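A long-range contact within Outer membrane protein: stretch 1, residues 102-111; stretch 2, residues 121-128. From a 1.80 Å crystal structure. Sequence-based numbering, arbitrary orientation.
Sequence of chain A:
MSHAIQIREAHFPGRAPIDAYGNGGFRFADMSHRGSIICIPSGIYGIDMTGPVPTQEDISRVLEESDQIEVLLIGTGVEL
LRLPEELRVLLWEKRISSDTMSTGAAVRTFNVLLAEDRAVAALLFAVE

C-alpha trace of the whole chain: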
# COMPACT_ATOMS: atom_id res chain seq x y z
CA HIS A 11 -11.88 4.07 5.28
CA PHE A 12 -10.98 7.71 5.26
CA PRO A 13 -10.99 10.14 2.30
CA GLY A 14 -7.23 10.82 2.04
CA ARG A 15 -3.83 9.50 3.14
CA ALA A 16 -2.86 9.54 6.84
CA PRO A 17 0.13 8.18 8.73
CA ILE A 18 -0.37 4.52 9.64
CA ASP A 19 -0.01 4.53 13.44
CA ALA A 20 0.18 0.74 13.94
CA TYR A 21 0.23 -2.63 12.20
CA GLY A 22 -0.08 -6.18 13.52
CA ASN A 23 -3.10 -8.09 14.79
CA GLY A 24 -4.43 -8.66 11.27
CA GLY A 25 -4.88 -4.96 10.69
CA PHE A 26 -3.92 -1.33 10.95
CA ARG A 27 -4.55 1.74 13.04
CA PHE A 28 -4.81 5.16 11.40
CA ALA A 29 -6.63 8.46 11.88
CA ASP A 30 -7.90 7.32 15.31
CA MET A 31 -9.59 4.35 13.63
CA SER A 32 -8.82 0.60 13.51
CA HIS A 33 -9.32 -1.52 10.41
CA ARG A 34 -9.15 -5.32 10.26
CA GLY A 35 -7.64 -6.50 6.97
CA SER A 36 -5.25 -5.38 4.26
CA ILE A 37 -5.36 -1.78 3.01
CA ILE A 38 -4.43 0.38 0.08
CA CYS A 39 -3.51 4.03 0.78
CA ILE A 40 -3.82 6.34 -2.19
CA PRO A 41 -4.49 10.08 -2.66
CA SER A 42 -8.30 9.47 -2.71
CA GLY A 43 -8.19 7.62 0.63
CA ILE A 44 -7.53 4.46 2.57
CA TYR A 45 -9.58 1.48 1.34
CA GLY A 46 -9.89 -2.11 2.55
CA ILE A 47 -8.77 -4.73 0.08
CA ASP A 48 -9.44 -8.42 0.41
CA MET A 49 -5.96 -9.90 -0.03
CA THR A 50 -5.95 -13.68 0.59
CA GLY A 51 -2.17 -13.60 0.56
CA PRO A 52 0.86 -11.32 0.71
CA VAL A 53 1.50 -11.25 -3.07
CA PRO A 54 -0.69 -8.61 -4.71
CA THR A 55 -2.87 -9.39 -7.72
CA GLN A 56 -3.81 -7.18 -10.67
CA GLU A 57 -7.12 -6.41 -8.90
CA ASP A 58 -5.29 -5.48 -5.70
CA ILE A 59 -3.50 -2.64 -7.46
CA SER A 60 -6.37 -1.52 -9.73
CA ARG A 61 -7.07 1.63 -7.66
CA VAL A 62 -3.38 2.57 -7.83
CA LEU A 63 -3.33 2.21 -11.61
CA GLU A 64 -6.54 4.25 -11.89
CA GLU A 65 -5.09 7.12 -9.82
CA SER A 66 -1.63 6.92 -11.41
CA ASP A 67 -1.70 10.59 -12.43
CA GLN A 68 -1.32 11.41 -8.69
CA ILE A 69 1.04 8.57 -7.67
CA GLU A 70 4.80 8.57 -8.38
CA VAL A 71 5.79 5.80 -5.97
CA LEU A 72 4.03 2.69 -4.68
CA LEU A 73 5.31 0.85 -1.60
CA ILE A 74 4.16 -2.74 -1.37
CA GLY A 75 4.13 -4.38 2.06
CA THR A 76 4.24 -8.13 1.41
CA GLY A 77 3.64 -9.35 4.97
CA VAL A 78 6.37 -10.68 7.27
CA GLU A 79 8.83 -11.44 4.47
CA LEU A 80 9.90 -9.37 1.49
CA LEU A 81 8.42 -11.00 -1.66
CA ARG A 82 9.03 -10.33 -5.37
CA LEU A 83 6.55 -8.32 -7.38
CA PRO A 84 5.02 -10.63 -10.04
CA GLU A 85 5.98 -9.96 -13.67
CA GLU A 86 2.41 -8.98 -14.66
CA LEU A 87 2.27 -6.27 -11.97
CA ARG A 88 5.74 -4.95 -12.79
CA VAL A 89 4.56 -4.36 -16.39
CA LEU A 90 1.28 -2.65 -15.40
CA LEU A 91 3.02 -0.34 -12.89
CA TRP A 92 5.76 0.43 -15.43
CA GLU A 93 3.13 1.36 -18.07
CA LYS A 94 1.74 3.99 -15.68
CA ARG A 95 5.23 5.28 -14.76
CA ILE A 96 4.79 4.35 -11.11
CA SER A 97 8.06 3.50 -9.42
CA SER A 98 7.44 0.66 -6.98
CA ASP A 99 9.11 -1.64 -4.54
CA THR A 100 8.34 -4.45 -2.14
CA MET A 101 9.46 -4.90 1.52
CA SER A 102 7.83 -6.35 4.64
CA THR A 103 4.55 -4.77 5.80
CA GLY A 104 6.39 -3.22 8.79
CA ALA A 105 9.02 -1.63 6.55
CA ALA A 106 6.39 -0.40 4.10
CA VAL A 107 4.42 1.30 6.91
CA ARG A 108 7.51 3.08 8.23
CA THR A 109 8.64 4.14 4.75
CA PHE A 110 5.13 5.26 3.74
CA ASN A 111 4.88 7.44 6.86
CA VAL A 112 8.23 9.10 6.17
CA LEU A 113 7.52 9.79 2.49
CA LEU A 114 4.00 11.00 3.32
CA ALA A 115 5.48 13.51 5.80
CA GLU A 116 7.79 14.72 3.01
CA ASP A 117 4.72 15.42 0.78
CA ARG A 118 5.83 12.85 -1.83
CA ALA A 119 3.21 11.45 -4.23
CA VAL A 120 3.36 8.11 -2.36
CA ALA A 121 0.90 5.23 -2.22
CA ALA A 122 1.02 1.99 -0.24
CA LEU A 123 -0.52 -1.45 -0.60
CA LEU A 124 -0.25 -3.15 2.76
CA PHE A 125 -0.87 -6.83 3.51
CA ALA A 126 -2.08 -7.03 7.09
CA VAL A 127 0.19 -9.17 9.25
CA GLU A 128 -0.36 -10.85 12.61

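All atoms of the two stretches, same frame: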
# COMPACT_ATOMS: atom_id res chain seq x y z
N SER A 102 8.79 -5.90 3.65
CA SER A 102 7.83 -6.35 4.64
C SER A 102 6.76 -5.28 4.93
O SER A 102 6.96 -4.07 4.64
CB SER A 102 8.55 -6.69 5.94
OG SER A 102 9.03 -5.49 6.53
N THR A 103 5.62 -5.71 5.47
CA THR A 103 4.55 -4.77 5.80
C THR A 103 5.04 -3.73 6.80
O THR A 103 4.75 -2.54 6.65
CB THR A 103 3.28 -5.50 6.27
OG1 THR A 103 2.69 -6.15 5.15
CG2 THR A 103 2.22 -4.51 6.89
N GLY A 104 5.83 -4.15 7.79
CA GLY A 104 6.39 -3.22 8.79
C GLY A 104 7.22 -2.13 8.14
O GLY A 104 7.02 -0.95 8.40
N ALA A 105 8.14 -2.54 7.27
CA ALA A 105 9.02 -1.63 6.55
C ALA A 105 8.21 -0.70 5.66
O ALA A 105 8.52 0.48 5.58
CB ALA A 105 10.03 -2.42 5.71
N ALA A 106 7.19 -1.23 4.99
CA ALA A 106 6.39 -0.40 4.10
C ALA A 106 5.65 0.69 4.89
O ALA A 106 5.58 1.86 4.47
CB ALA A 106 5.44 -1.25 3.30
N VAL A 107 5.09 0.31 6.05
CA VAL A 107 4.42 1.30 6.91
C VAL A 107 5.37 2.44 7.27
O VAL A 107 5.02 3.63 7.12
CB VAL A 107 3.85 0.66 8.22
CG1 VAL A 107 3.48 1.74 9.27
CG2 VAL A 107 2.66 -0.28 7.91
N ARG A 108 6.57 2.08 7.73
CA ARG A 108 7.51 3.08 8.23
C ARG A 108 7.98 3.99 7.12
O ARG A 108 8.07 5.20 7.32
CB ARG A 108 8.71 2.41 8.90
CG ARG A 108 8.36 1.76 10.23
CD ARG A 108 9.58 1.18 10.91
NE ARG A 108 10.13 0.02 10.19
CZ ARG A 108 9.81 -1.25 10.43
NH1 ARG A 108 8.91 -1.55 11.37
NH2 ARG A 108 10.38 -2.22 9.74
N THR A 109 8.20 3.41 5.94
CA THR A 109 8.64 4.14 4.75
C THR A 109 7.52 5.01 4.20
O THR A 109 7.77 6.16 3.83
CB THR A 109 9.14 3.19 3.62
OG1 THR A 109 10.17 2.33 4.11
CG2 THR A 109 9.70 3.99 2.46
N PHE A 110 6.31 4.46 4.12
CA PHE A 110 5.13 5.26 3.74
C PHE A 110 4.97 6.50 4.62
O PHE A 110 4.76 7.60 4.10
CB PHE A 110 3.84 4.43 3.82
CG PHE A 110 2.60 5.23 3.53
CD1 PHE A 110 2.29 5.60 2.22
CD2 PHE A 110 1.75 5.65 4.57
CE1 PHE A 110 1.14 6.34 1.93
CE2 PHE A 110 0.58 6.41 4.28
CZ PHE A 110 0.28 6.75 2.97
N ASN A 111 5.06 6.33 5.93
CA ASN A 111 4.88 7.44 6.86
C ASN A 111 5.89 8.54 6.59
O ASN A 111 5.52 9.72 6.55
CB ASN A 111 4.98 6.96 8.31
CG ASN A 111 3.75 6.18 8.75
OD1 ASN A 111 2.73 6.15 8.05
ND2 ASN A 111 3.82 5.58 9.93
N ALA A 121 2.01 6.12 -2.46
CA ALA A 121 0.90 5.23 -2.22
C ALA A 121 1.46 4.00 -1.55
O ALA A 121 2.64 3.71 -1.67
CB ALA A 121 0.20 4.85 -3.55
N ALA A 122 0.61 3.25 -0.85
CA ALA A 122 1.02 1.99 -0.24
C ALA A 122 -0.06 0.93 -0.38
O ALA A 122 -1.25 1.23 -0.25
CB ALA A 122 1.35 2.20 1.24
N LEU A 123 0.35 -0.30 -0.66
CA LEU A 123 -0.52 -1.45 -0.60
C LEU A 123 0.02 -2.28 0.53
O LEU A 123 1.18 -2.69 0.49
CB LEU A 123 -0.46 -2.23 -1.91
CG LEU A 123 -1.24 -3.55 -1.97
CD1 LEU A 123 -2.69 -3.36 -1.60
CD2 LEU A 123 -1.15 -4.18 -3.38
N LEU A 124 -0.79 -2.54 1.55
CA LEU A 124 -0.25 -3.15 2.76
C LEU A 124 -0.99 -4.43 3.13
O LEU A 124 -2.15 -4.37 3.53
CB LEU A 124 -0.29 -2.15 3.92
CG LEU A 124 0.37 -0.78 3.67
CD1 LEU A 124 -0.00 0.24 4.73
CD2 LEU A 124 1.89 -0.89 3.60
N PHE A 125 -0.31 -5.58 3.02
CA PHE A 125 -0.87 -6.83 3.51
C PHE A 125 -0.82 -6.84 5.02
O PHE A 125 0.23 -6.66 5.60
CB PHE A 125 -0.10 -8.02 2.97
CG PHE A 125 -0.67 -9.35 3.38
CD1 PHE A 125 -1.85 -9.83 2.82
CD2 PHE A 125 0.01 -10.16 4.29
CE1 PHE A 125 -2.36 -11.06 3.19
CE2 PHE A 125 -0.49 -11.43 4.64
CZ PHE A 125 -1.67 -11.87 4.10
N ALA A 126 -1.97 -7.07 5.64
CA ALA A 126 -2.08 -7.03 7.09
C ALA A 126 -1.45 -8.27 7.67
O ALA A 126 -1.80 -9.38 7.29
CB ALA A 126 -3.52 -6.97 7.49
N VAL A 127 -0.51 -8.07 8.59
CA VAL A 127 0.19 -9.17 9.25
C VAL A 127 -0.33 -9.37 10.67
O VAL A 127 -0.91 -8.46 11.28
CB VAL A 127 1.74 -8.94 9.34
CG1 VAL A 127 2.38 -9.02 7.97
CG2 VAL A 127 2.06 -7.60 9.97
N GLU A 128 -0.11 -10.58 11.20
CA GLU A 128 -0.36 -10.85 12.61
C GLU A 128 0.62 -10.02 13.45
O GLU A 128 0.25 -9.50 14.50
CB GLU A 128 -0.17 -12.33 12.93
CG GLU A 128 -1.23 -13.23 12.35
CD GLU A 128 -2.59 -13.03 12.99
OE1 GLU A 128 -3.60 -13.21 12.28
OE2 GLU A 128 -2.65 -12.69 14.20
OXT GLU A 128 1.79 -9.84 13.07

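Helix 103-111 lies nearly antiparallel to strand 121-124 (159° between their directions, axes 8.9 Å apart at closest approach), and the contact, 352 Å² over both sides, is apolar except for one hydrogen bond. T103, in the first turn of the helix, loses the most surface. Its CA-to-CB bond points toward the second stretch, and with chi1 at -71° (m) the hydroxyl T103 OG1 donates to the backbone carbonyl F125 O at 2.6 Å, a short bond that ties the start of the helix to the chain just past L124. Threonine also offers carbon to the contact: T103 CB packs 4.0 Å from V127 CG1. L124 is the apolar centre. Its CA-to-CB bond runs sideways, but the m,t rotamer brings the end of the side chain nearer the helix, where L124 CD2 lies 3.6 Å from A106 CB, and V107 CG2 is 4.2 Å from L124 CD1 and 4.4 Å from L124 CD2. The A106 methyl, its CA-to-CB bond directed toward the strand, makes this contact itself. One turn further along the helix, the CA-to-CB bond of F110 (chi1 176°, t) points toward the strand, and the ring meets it obliquely, with F110 CD1 3.7 Å from A122 CB. The methyl of A122, its CA-to-CB bond directed toward the helix, gives the ring an apolar surface suited to this buried place.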